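Local coordinates for protein probable L,D-transpeptidase 3 (Mycobacterium tuberculosis, PDB 6D4K) that is a probable peptidoglycan L,D-transpeptidase that may help fasten proteins to the cell wall and that is covalently modified by the beta-lactam faropenem, at residues Tyr216-Pro221 / His234-Leu239. Sequence-based numbering, arbitrary orientation.
Sequences YVHSAP and HGCISL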
ATOM      1  N   TYR A 216       3.246  -3.639  -6.479  1.00 25.93           N
ATOM      2  CA  TYR A 216       3.900  -4.043  -5.240  1.00 24.70           C
ATOM      3  C   TYR A 216       5.164  -3.229  -5.002  1.00 24.41           C
ATOM      4  O   TYR A 216       5.803  -2.749  -5.944  1.00 29.49           O
ATOM      5  CB  TYR A 216       4.352  -5.510  -5.287  1.00 25.75           C
ATOM      6  CG  TYR A 216       3.241  -6.529  -5.290  1.00 27.52           C
ATOM      7  CD1 TYR A 216       2.566  -6.855  -6.467  1.00 31.06           C
ATOM      8  CD2 TYR A 216       2.902  -7.212  -4.133  1.00 27.42           C
ATOM      9  CE1 TYR A 216       1.555  -7.806  -6.471  1.00 31.31           C
ATOM     10  CE2 TYR A 216       1.901  -8.164  -4.130  1.00 27.14           C
ATOM     11  CZ  TYR A 216       1.229  -8.460  -5.298  1.00 30.69           C
ATOM     12  OH  TYR A 216       0.225  -9.408  -5.285  1.00 35.10           O
ATOM     13  N   VAL A 217       5.511  -3.078  -3.722  1.00 23.07           N
ATOM     14  CA  VAL A 217       6.891  -2.870  -3.295  1.00 23.16           C
ATOM     15  C   VAL A 217       7.448  -4.247  -2.973  1.00 23.30           C
ATOM     16  O   VAL A 217       6.821  -5.014  -2.233  1.00 22.97           O
ATOM     17  CB  VAL A 217       6.955  -1.971  -2.045  1.00 22.66           C
ATOM     18  CG1 VAL A 217       8.400  -1.741  -1.645  1.00 23.90           C
ATOM     19  CG2 VAL A 217       6.245  -0.643  -2.276  1.00 24.54           C
ATOM     20  N   HIS A 218       8.605  -4.588  -3.531  1.00 24.77           N
ATOM     21  CA  HIS A 218       9.053  -5.961  -3.347  1.00 26.97           C
ATOM     22  C   HIS A 218      10.556  -6.084  -3.538  1.00 27.36           C
ATOM     23  O   HIS A 218      11.223  -5.187  -4.062  1.00 29.30           O
ATOM     24  CB  HIS A 218       8.297  -6.913  -4.280  1.00 31.40           C
ATOM     25  CG  HIS A 218       8.644  -6.748  -5.724  1.00 36.15           C
ATOM     26  ND1 HIS A 218       9.641  -7.477  -6.335  1.00 37.39           N
ATOM     27  CD2 HIS A 218       8.128  -5.940  -6.680  1.00 39.73           C
ATOM     28  CE1 HIS A 218       9.724  -7.127  -7.606  1.00 40.91           C
ATOM     29  NE2 HIS A 218       8.816  -6.198  -7.842  1.00 40.70           N
ATOM     30  N   SER A 219      11.076  -7.227  -3.097  1.00 28.26           N
ATOM     31  CA  SER A 219      12.477  -7.566  -3.304  1.00 31.77           C
ATOM     32  C   SER A 219      12.695  -7.975  -4.750  1.00 32.15           C
ATOM     33  O   SER A 219      11.920  -8.755  -5.314  1.00 31.02           O
ATOM     34  CB  SER A 219      12.872  -8.735  -2.406  1.00 35.42           C
ATOM     35  OG  SER A 219      11.898  -9.764  -2.463  1.00 39.65           O
ATOM     36  N   ALA A 220      13.763  -7.460  -5.349  1.00 34.63           N
ATOM     37  CA  ALA A 220      14.079  -7.728  -6.753  1.00 37.33           C
ATOM     38  C   ALA A 220      15.577  -7.961  -6.902  1.00 40.70           C
ATOM     39  O   ALA A 220      16.299  -7.142  -7.482  1.00 41.79           O
ATOM     40  CB  ALA A 220      13.591  -6.579  -7.640  1.00 38.91           C
ATOM     41  N   PRO A 221      16.078  -9.096  -6.400  1.00 42.60           N
ATOM     42  CA  PRO A 221      17.534  -9.329  -6.429  1.00 46.42           C
ATOM     43  C   PRO A 221      18.133  -9.383  -7.824  1.00 50.12           C
ATOM     44  O   PRO A 221      19.303  -9.015  -7.999  1.00 50.95           O
ATOM     45  CB  PRO A 221      17.707 -10.648  -5.663  1.00 47.15           C
ATOM     46  CG  PRO A 221      16.349 -11.287  -5.669  1.00 47.24           C
ATOM     47  CD  PRO A 221      15.345 -10.189  -5.741  1.00 46.08           C
ATOM     48  N   HIS A 234       8.279  -3.263 -14.249  1.00 41.69           N
ATOM     49  CA  HIS A 234       7.059  -3.162 -15.041  1.00 43.48           C
ATOM     50  C   HIS A 234       5.963  -2.382 -14.323  1.00 42.88           C
ATOM     51  O   HIS A 234       4.779  -2.527 -14.652  1.00 41.81           O
ATOM     52  CB  HIS A 234       6.557  -4.543 -15.461  1.00 46.55           C
ATOM     53  CG  HIS A 234       7.275  -5.095 -16.657  1.00 50.99           C
ATOM     54  ND1 HIS A 234       8.627  -4.908 -16.859  1.00 52.55           N
ATOM     55  CD2 HIS A 234       6.824  -5.800 -17.721  1.00 53.23           C
ATOM     56  CE1 HIS A 234       8.975  -5.492 -17.988  1.00 53.50           C
ATOM     57  NE2 HIS A 234       7.902  -6.037 -18.530  1.00 54.91           N
ATOM     58  N   GLY A 235       6.336  -1.548 -13.360  1.00 39.89           N
ATOM     59  CA  GLY A 235       5.378  -0.763 -12.611  1.00 38.60           C
ATOM     60  C   GLY A 235       5.678  -0.813 -11.129  1.00 37.49           C
ATOM     61  O   GLY A 235       5.498   0.178 -10.416  1.00 38.13           O
ATOM     62  N   CYS A 236       6.150  -1.967 -10.665  1.00 35.09           N
ATOM     63  CA  CYS A 236       6.392  -2.174  -9.247  1.00 33.82           C
ATOM     64  C   CYS A 236       7.595  -1.364  -8.769  1.00 32.42           C
ATOM     65  O   CYS A 236       8.431  -0.913  -9.553  1.00 32.92           O
ATOM     66  CB  CYS A 236       6.614  -3.658  -8.952  1.00 36.13           C
ATOM     67  SG  CYS A 236       5.127  -4.666  -9.153  1.00 37.84           S
ATOM     68  N   ILE A 237       7.658  -1.177  -7.456  1.00 30.28           N
ATOM     69  CA  ILE A 237       8.764  -0.489  -6.800  1.00 29.89           C
ATOM     70  C   ILE A 237       9.748  -1.554  -6.333  1.00 30.00           C
ATOM     71  O   ILE A 237       9.461  -2.313  -5.404  1.00 29.98           O
ATOM     72  CB  ILE A 237       8.266   0.362  -5.626  1.00 29.30           C
ATOM     73  CG1 ILE A 237       7.369   1.496  -6.134  1.00 30.14           C
ATOM     74  CG2 ILE A 237       9.444   0.874  -4.787  1.00 28.54           C
ATOM     75  CD1 ILE A 237       6.442   2.055  -5.076  1.00 29.30           C
ATOM     76  N   SER A 238      10.910  -1.610  -6.980  1.00 30.92           N
ATOM     77  CA  SER A 238      11.872  -2.681  -6.767  1.00 31.25           C
ATOM     78  C   SER A 238      12.893  -2.255  -5.720  1.00 30.75           C
ATOM     79  O   SER A 238      13.426  -1.144  -5.791  1.00 31.29           O
ATOM     80  CB  SER A 238      12.608  -2.973  -8.073  1.00 34.55           C
ATOM     81  OG  SER A 238      11.737  -3.524  -9.042  1.00 38.31           O
ATOM     82  N   LEU A 239      13.180  -3.147  -4.772  1.00 27.75           N
ATOM     83  CA  LEU A 239      14.186  -2.916  -3.744  1.00 27.49           C
ATOM     84  C   LEU A 239      15.130  -4.109  -3.681  1.00 29.23           C
ATOM     85  O   LEU A 239      14.842  -5.185  -4.209  1.00 31.80           O
ATOM     86  CB  LEU A 239      13.542  -2.732  -2.360  1.00 26.41           C
ATOM     87  CG  LEU A 239      12.520  -1.608  -2.172  1.00 25.68           C
ATOM     88  CD1 LEU A 239      11.903  -1.680  -0.785  1.00 24.79           C
ATOM     89  CD2 LEU A 239      13.171  -0.251  -2.403  1.00 27.87           C
TER
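The H218 imidazole meets C236 at its edge, with C236 CB in the ring plane 3.5 Å from NE2, while S238 OG and I237 O approach the ring obliquely. C236 SG lies at the edge of the Y216 ring, near its plane, and stands obliquely 4.9 Å from the centroid of the H218 ring. This is the probable histidine-cysteine active site of the YkuD-type L,D-transpeptidase fold: C236, the predicted nucleophile, is known to bind the acetyl group of faropenem covalently, and H218 is the predicted proton donor/acceptor. Strands 216-219 and 237-239 run parallel, joined by four backbone hydrogen bonds; H218 pairs with S238, and C236, just ahead of its strand, reaches the ring from beside Y216. With CG wedged between its backbone N and carbonyl carbon (chi1 69°), H218 turns ND1 back to donate to S219 O, 2.8 Å away; the bond arrives from above the carbonyl plane, yet it probably restrains the ring's rotation and leaves NE2 on the cysteine side. On the other face of the sheet V217 CG1 packs against L239 CD1 at 3.6 Å and CG2 against I237 CD1; F128 packs on I237 and L239. Y216 N, finally, donates a weak hydrogen bond to C236 SG, 3.4 Å long and bent to 145°.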